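Local coordinates for cupin type-2 domain-containing protein (Streptococcus pyogenes, PDB 1YHF), which is of unknown function but folds as a small cupin, a beta-sandwich protein built from two antiparallel sheets, at residues I42-I53 against L98-V109. Sequence-based numbering, arbitrary orientation.
Sequences ITVFSLDKGQEI and LYAVEAFQMLLV
Selenomethionine Met106 reaches between Phe45 and Ile53 in the interior between the two sheets of the cupin. From CB, a chi1 of 61° swings CG across to Phe45 CB, 3.7 Å away; the chain then extends, bringing SE to the in-plane edge of the Phe104 ring and 5.5 Å from the Phe45 ring centroid, an oblique Met-aromatic contact. The terminal CE lies 3.6 Å from Phe45 CD2 and meets Ile53 CD1 of the second sheet tip to tip, also at 3.6 Å. Leu108 CD2 touches Phe45 CE2 farther along, while Thr43 CG2 lies over one face of that ring, offset toward the rim. Leu47 lies alongside Phe104, its CD2 3.9 Å from CE2 of the ring. Paired antiparallel backbone hydrogen bonds link Thr43 with Leu108, Phe45 with Met106 and Leu47 with Phe104. At the bend, Gly50 N, in a type II turn, donates to Ala100 O (2.8 Å) and Ala100 N to Gln51 O; the Ile53-Leu98 pair, bonded both ways, begins the second sheet. On the other face, Gln105 CG packs on Ser46 CB, and the Gln105 amide hydrogen-bonds Ser68 OG through OE1 and Val22 O through NE2. Dispersion at the selenomethionine tip thus bridges the sheets, while directional backbone bonds set the strand register.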
ATOM      1  N   ILE A  42      -1.537  -8.089   1.439  1.00 25.42           N
ATOM      2  CA  ILE A  42      -2.459  -7.037   1.010  1.00 25.05           C
ATOM      3  C   ILE A  42      -2.717  -6.106   2.188  1.00 24.77           C
ATOM      4  O   ILE A  42      -3.146  -6.549   3.257  1.00 24.35           O
ATOM      5  CB  ILE A  42      -3.818  -7.582   0.460  1.00 25.05           C
ATOM      6  CG1 ILE A  42      -3.591  -8.497  -0.758  1.00 25.51           C
ATOM      7  CG2 ILE A  42      -4.730  -6.416   0.097  1.00 25.14           C
ATOM      8  CD1 ILE A  42      -4.871  -9.139  -1.330  1.00 24.53           C
ATOM      9  N   THR A  43      -2.472  -4.819   1.979  1.00 24.48           N
ATOM     10  CA  THR A  43      -2.531  -3.850   3.056  1.00 24.95           C
ATOM     11  C   THR A  43      -3.125  -2.539   2.546  1.00 25.04           C
ATOM     12  O   THR A  43      -2.780  -2.088   1.459  1.00 26.00           O
ATOM     13  CB  THR A  43      -1.128  -3.566   3.664  1.00 24.81           C
ATOM     14  OG1 THR A  43      -0.424  -4.787   3.911  1.00 27.08           O
ATOM     15  CG2 THR A  43      -1.287  -2.817   4.985  1.00 24.43           C
ATOM     16  N   VAL A  44      -4.022  -1.939   3.329  1.00 25.43           N
ATOM     17  CA  VAL A  44      -4.440  -0.555   3.075  1.00 24.54           C
ATOM     18  C   VAL A  44      -3.637   0.353   4.019  1.00 24.13           C
ATOM     19  O   VAL A  44      -3.530   0.071   5.195  1.00 23.18           O
ATOM     20  CB  VAL A  44      -5.944  -0.368   3.315  1.00 24.03           C
ATOM     21  CG1 VAL A  44      -6.381   1.052   2.814  1.00 25.68           C
ATOM     22  CG2 VAL A  44      -6.715  -1.436   2.559  1.00 24.67           C
ATOM     23  N   PHE A  45      -3.058   1.415   3.481  1.00 24.08           N
ATOM     24  CA  PHE A  45      -2.208   2.325   4.249  1.00 25.29           C
ATOM     25  C   PHE A  45      -2.769   3.737   4.215  1.00 25.27           C
ATOM     26  O   PHE A  45      -3.435   4.121   3.260  1.00 25.45           O
ATOM     27  CB  PHE A  45      -0.827   2.424   3.603  1.00 26.14           C
ATOM     28  CG  PHE A  45       0.113   1.313   3.957  1.00 27.54           C
ATOM     29  CD1 PHE A  45       0.836   1.352   5.154  1.00 30.10           C
ATOM     30  CD2 PHE A  45       0.323   0.255   3.079  1.00 29.00           C
ATOM     31  CE1 PHE A  45       1.751   0.339   5.478  1.00 29.88           C
ATOM     32  CE2 PHE A  45       1.217  -0.773   3.398  1.00 29.24           C
ATOM     33  CZ  PHE A  45       1.946  -0.723   4.604  1.00 29.27           C
ATOM     34  N   SER A  46      -2.469   4.521   5.241  1.00 25.13           N
ATOM     35  CA  SER A  46      -2.528   5.966   5.106  1.00 25.15           C
ATOM     36  C   SER A  46      -1.217   6.528   5.650  1.00 25.51           C
ATOM     37  O   SER A  46      -0.741   6.074   6.667  1.00 24.56           O
ATOM     38  CB  SER A  46      -3.712   6.536   5.889  1.00 25.09           C
ATOM     39  OG  SER A  46      -3.447   6.544   7.277  1.00 25.57           O
ATOM     40  N   LEU A  47      -0.658   7.526   4.978  1.00 26.13           N
ATOM     41  CA  LEU A  47       0.489   8.258   5.512  1.00 26.01           C
ATOM     42  C   LEU A  47       0.128   9.721   5.524  1.00 27.08           C
ATOM     43  O   LEU A  47      -0.367  10.227   4.520  1.00 27.89           O
ATOM     44  CB  LEU A  47       1.711   8.065   4.629  1.00 25.46           C
ATOM     45  CG  LEU A  47       2.501   6.748   4.637  1.00 24.24           C
ATOM     46  CD1 LEU A  47       1.724   5.543   4.067  1.00 21.62           C
ATOM     47  CD2 LEU A  47       3.807   6.928   3.872  1.00 25.89           C
ATOM     48  N   ASP A  48       0.381  10.415   6.631  1.00 26.88           N
ATOM     49  CA  ASP A  48       0.264  11.872   6.630  1.00 27.92           C
ATOM     50  C   ASP A  48       1.374  12.468   5.787  1.00 28.02           C
ATOM     51  O   ASP A  48       2.406  11.825   5.546  1.00 27.07           O
ATOM     52  CB  ASP A  48       0.342  12.445   8.053  1.00 28.49           C
ATOM     53  CG  ASP A  48      -0.203  13.889   8.151  1.00 30.54           C
ATOM     54  OD1 ASP A  48      -0.931  14.331   7.229  1.00 29.06           O
ATOM     55  OD2 ASP A  48       0.122  14.583   9.147  1.00 29.64           O
ATOM     56  N   LYS A  49       1.153  13.701   5.345  1.00 28.40           N
ATOM     57  CA  LYS A  49       2.135  14.474   4.601  1.00 29.30           C
ATOM     58  C   LYS A  49       3.499  14.434   5.291  1.00 28.99           C
ATOM     59  O   LYS A  49       3.588  14.634   6.509  1.00 28.67           O
ATOM     60  CB  LYS A  49       1.637  15.917   4.440  1.00 29.29           C
ATOM     61  CG  LYS A  49       2.644  16.873   3.816  1.00 33.89           C
ATOM     62  CD  LYS A  49       1.978  18.123   3.238  1.00 38.02           C
ATOM     63  CE  LYS A  49       1.516  19.055   4.346  1.00 42.13           C
ATOM     64  NZ  LYS A  49       0.626  20.136   3.812  1.00 46.50           N
ATOM     65  N   GLY A  50       4.549  14.151   4.516  1.00 28.37           N
ATOM     66  CA  GLY A  50       5.903  14.092   5.061  1.00 28.79           C
ATOM     67  C   GLY A  50       6.354  12.756   5.628  1.00 28.91           C
ATOM     68  O   GLY A  50       7.531  12.584   5.960  1.00 28.70           O
ATOM     69  N   GLN A  51       5.447  11.791   5.724  1.00 29.25           N
ATOM     70  CA  GLN A  51       5.823  10.478   6.216  1.00 29.83           C
ATOM     71  C   GLN A  51       6.512   9.690   5.097  1.00 31.08           C
ATOM     72  O   GLN A  51       6.376  10.032   3.923  1.00 31.07           O
ATOM     73  CB  GLN A  51       4.607   9.731   6.801  1.00 29.41           C
ATOM     74  CG  GLN A  51       3.932  10.470   7.972  1.00 28.19           C
ATOM     75  CD  GLN A  51       4.929  10.998   8.989  1.00 28.78           C
ATOM     76  OE1 GLN A  51       4.960  12.203   9.295  1.00 32.20           O
ATOM     77  NE2 GLN A  51       5.767  10.113   9.502  1.00 25.65           N
ATOM     78  N   GLU A  52       7.280   8.671   5.457  1.00 32.61           N
ATOM     79  CA  GLU A  52       7.939   7.866   4.440  1.00 35.05           C
ATOM     80  C   GLU A  52       8.112   6.400   4.809  1.00 34.98           C
ATOM     81  O   GLU A  52       8.237   6.021   5.998  1.00 35.01           O
ATOM     82  CB  GLU A  52       9.285   8.483   4.010  1.00 35.28           C
ATOM     83  CG  GLU A  52      10.429   8.272   4.964  1.00 37.43           C
ATOM     84  CD  GLU A  52      11.787   8.569   4.327  1.00 39.51           C
ATOM     85  OE1 GLU A  52      12.761   7.849   4.650  1.00 45.30           O
ATOM     86  OE2 GLU A  52      11.887   9.516   3.504  1.00 45.02           O
ATOM     87  N   ILE A  53       8.106   5.581   3.761  1.00 34.71           N
ATOM     88  CA  ILE A  53       8.483   4.190   3.863  1.00 34.45           C
ATOM     89  C   ILE A  53       9.885   4.117   3.276  1.00 34.62           C
ATOM     90  O   ILE A  53      10.094   4.447   2.103  1.00 34.14           O
ATOM     91  CB  ILE A  53       7.489   3.290   3.109  1.00 34.50           C
ATOM     92  CG1 ILE A  53       6.100   3.427   3.745  1.00 33.93           C
ATOM     93  CG2 ILE A  53       7.978   1.841   3.102  1.00 34.45           C
ATOM     94  CD1 ILE A  53       4.986   2.804   2.960  1.00 35.48           C
ATOM     95  N   LEU A  98       8.802   5.145  -0.654  1.00 29.04           N
ATOM     96  CA  LEU A  98       7.601   5.957  -0.840  1.00 29.10           C
ATOM     97  C   LEU A  98       7.639   7.168   0.102  1.00 29.64           C
ATOM     98  O   LEU A  98       7.920   7.014   1.294  1.00 29.81           O
ATOM     99  CB  LEU A  98       6.316   5.126  -0.597  1.00 29.26           C
ATOM    100  CG  LEU A  98       6.070   3.828  -1.421  1.00 29.70           C
ATOM    101  CD1 LEU A  98       6.762   2.581  -0.827  1.00 30.56           C
ATOM    102  CD2 LEU A  98       4.594   3.541  -1.613  1.00 28.63           C
ATOM    103  N   TYR A  99       7.385   8.362  -0.442  1.00 29.08           N
ATOM    104  CA  TYR A  99       7.333   9.576   0.349  1.00 29.07           C
ATOM    105  C   TYR A  99       5.986  10.262   0.154  1.00 28.40           C
ATOM    106  O   TYR A  99       5.513  10.425  -0.983  1.00 28.26           O
ATOM    107  CB  TYR A  99       8.487  10.516  -0.014  1.00 29.74           C
ATOM    108  CG  TYR A  99       8.422  11.865   0.656  1.00 31.47           C
ATOM    109  CD1 TYR A  99       8.707  12.003   2.014  1.00 31.45           C
ATOM    110  CD2 TYR A  99       8.078  13.005  -0.070  1.00 32.44           C
ATOM    111  CE1 TYR A  99       8.660  13.235   2.638  1.00 32.48           C
ATOM    112  CE2 TYR A  99       8.030  14.251   0.544  1.00 33.67           C
ATOM    113  CZ  TYR A  99       8.326  14.360   1.893  1.00 32.29           C
ATOM    114  OH  TYR A  99       8.258  15.582   2.508  1.00 32.04           O
ATOM    115  N   ALA A 100       5.356  10.637   1.264  1.00 27.87           N
ATOM    116  CA  ALA A 100       4.047  11.283   1.219  1.00 27.89           C
ATOM    117  C   ALA A 100       4.218  12.768   0.885  1.00 27.99           C
ATOM    118  O   ALA A 100       4.402  13.601   1.770  1.00 27.75           O
ATOM    119  CB  ALA A 100       3.303  11.092   2.553  1.00 27.35           C
ATOM    120  N   VAL A 101       4.198  13.089  -0.402  1.00 28.47           N
ATOM    121  CA  VAL A 101       4.211  14.487  -0.848  1.00 29.29           C
ATOM    122  C   VAL A 101       3.062  15.275  -0.216  1.00 29.81           C
ATOM    123  O   VAL A 101       3.246  16.404   0.268  1.00 29.92           O
ATOM    124  CB  VAL A 101       4.128  14.600  -2.379  1.00 29.37           C
ATOM    125  CG1 VAL A 101       4.162  16.086  -2.804  1.00 29.68           C
ATOM    126  CG2 VAL A 101       5.272  13.852  -3.013  1.00 30.12           C
ATOM    127  N   GLU A 102       1.878  14.674  -0.256  1.00 30.17           N
ATOM    128  CA  GLU A 102       0.729  15.118   0.523  1.00 30.86           C
ATOM    129  C   GLU A 102       0.333  13.887   1.309  1.00 30.12           C
ATOM    130  O   GLU A 102       0.826  12.792   1.017  1.00 29.96           O
ATOM    131  CB  GLU A 102      -0.440  15.502  -0.377  1.00 31.13           C
ATOM    132  CG  GLU A 102      -0.093  16.355  -1.566  1.00 35.65           C
ATOM    133  CD  GLU A 102      -1.286  16.574  -2.476  1.00 41.10           C
ATOM    134  OE1 GLU A 102      -2.318  15.876  -2.311  1.00 45.27           O
ATOM    135  OE2 GLU A 102      -1.188  17.431  -3.376  1.00 44.23           O
ATOM    136  N   ALA A 103      -0.552  14.046   2.282  1.00 29.16           N
ATOM    137  CA  ALA A 103      -1.167  12.887   2.926  1.00 29.34           C
ATOM    138  C   ALA A 103      -1.748  12.018   1.802  1.00 29.03           C
ATOM    139  O   ALA A 103      -2.335  12.529   0.840  1.00 29.22           O
ATOM    140  CB  ALA A 103      -2.260  13.320   3.898  1.00 29.07           C
ATOM    141  N   PHE A 104      -1.532  10.715   1.883  1.00 28.21           N
ATOM    142  CA  PHE A 104      -2.112   9.836   0.888  1.00 27.10           C
ATOM    143  C   PHE A 104      -2.579   8.525   1.512  1.00 26.65           C
ATOM    144  O   PHE A 104      -2.172   8.180   2.634  1.00 26.14           O
ATOM    145  CB  PHE A 104      -1.149   9.646  -0.301  1.00 26.68           C
ATOM    146  CG  PHE A 104      -0.005   8.674  -0.052  1.00 27.97           C
ATOM    147  CD1 PHE A 104      -0.171   7.308  -0.280  1.00 27.59           C
ATOM    148  CD2 PHE A 104       1.254   9.134   0.343  1.00 27.39           C
ATOM    149  CE1 PHE A 104       0.885   6.401  -0.089  1.00 26.56           C
ATOM    150  CE2 PHE A 104       2.318   8.239   0.541  1.00 24.69           C
ATOM    151  CZ  PHE A 104       2.124   6.858   0.326  1.00 26.68           C
ATOM    152  N   GLN A 105      -3.463   7.837   0.786  1.00 26.12           N
ATOM    153  CA  GLN A 105      -3.954   6.496   1.139  1.00 25.07           C
ATOM    154  C   GLN A 105      -3.719   5.626  -0.076  1.00 25.50           C
ATOM    155  O   GLN A 105      -3.854   6.112  -1.223  1.00 24.98           O
ATOM    156  CB  GLN A 105      -5.446   6.536   1.471  1.00 23.72           C
ATOM    157  CG  GLN A 105      -5.754   7.269   2.774  1.00 24.84           C
ATOM    158  CD  GLN A 105      -7.130   7.842   2.784  1.00 24.63           C
ATOM    159  OE1 GLN A 105      -7.535   8.513   1.833  1.00 25.44           O
ATOM    160  NE2 GLN A 105      -7.872   7.570   3.833  1.00 24.02           N
HETATM  161  N   MSE A 106      -3.346   4.364   0.163  1.00 25.26           N
HETATM  162  CA  MSE A 106      -3.052   3.414  -0.904  1.00 26.54           C
HETATM  163  C   MSE A 106      -3.483   1.989  -0.607  1.00 26.08           C
HETATM  164  O   MSE A 106      -3.575   1.575   0.558  1.00 24.70           O
HETATM  165  CB  MSE A 106      -1.548   3.391  -1.211  1.00 27.04           C
HETATM  166  CG  MSE A 106      -0.676   2.984  -0.058  1.00 26.72           C
HETATM  167 SE   MSE A 106       1.117   2.481  -0.745  0.85 32.21          SE
HETATM  168  CE  MSE A 106       2.032   2.484   0.906  1.00 29.92           C
ATOM    169  N   LEU A 107      -3.761   1.248  -1.674  1.00 25.41           N
ATOM    170  CA  LEU A 107      -3.903  -0.185  -1.565  1.00 25.97           C
ATOM    171  C   LEU A 107      -2.583  -0.755  -2.087  1.00 25.49           C
ATOM    172  O   LEU A 107      -2.125  -0.389  -3.164  1.00 24.93           O
ATOM    173  CB  LEU A 107      -5.090  -0.699  -2.396  1.00 24.95           C
ATOM    174  CG  LEU A 107      -5.205  -2.227  -2.478  1.00 25.06           C
ATOM    175  CD1 LEU A 107      -5.532  -2.892  -1.114  1.00 24.14           C
ATOM    176  CD2 LEU A 107      -6.259  -2.591  -3.510  1.00 29.19           C
ATOM    177  N   LEU A 108      -1.978  -1.630  -1.297  1.00 26.67           N
ATOM    178  CA  LEU A 108      -0.719  -2.264  -1.626  1.00 26.35           C
ATOM    179  C   LEU A 108      -0.915  -3.777  -1.723  1.00 26.81           C
ATOM    180  O   LEU A 108      -1.295  -4.428  -0.756  1.00 28.20           O
ATOM    181  CB  LEU A 108       0.343  -1.889  -0.571  1.00 26.42           C
ATOM    182  CG  LEU A 108       1.692  -2.607  -0.716  1.00 27.81           C
ATOM    183  CD1 LEU A 108       2.429  -2.093  -1.956  1.00 26.58           C
ATOM    184  CD2 LEU A 108       2.567  -2.457   0.553  1.00 28.36           C
ATOM    185  N   VAL A 109      -0.675  -4.332  -2.911  1.00 25.94           N
ATOM    186  CA  VAL A 109      -0.837  -5.746  -3.135  1.00 25.85           C
ATOM    187  C   VAL A 109       0.554  -6.291  -3.520  1.00 25.46           C
ATOM    188  O   VAL A 109       1.122  -5.920  -4.547  1.00 25.03           O
ATOM    189  CB  VAL A 109      -1.899  -6.045  -4.227  1.00 24.84           C
ATOM    190  CG1 VAL A 109      -1.985  -7.535  -4.483  1.00 26.73           C
ATOM    191  CG2 VAL A 109      -3.282  -5.492  -3.803  1.00 24.93           C
TER
HETATM  192  O   HOH W   1       0.732  -5.553   1.473  1.00 28.10           O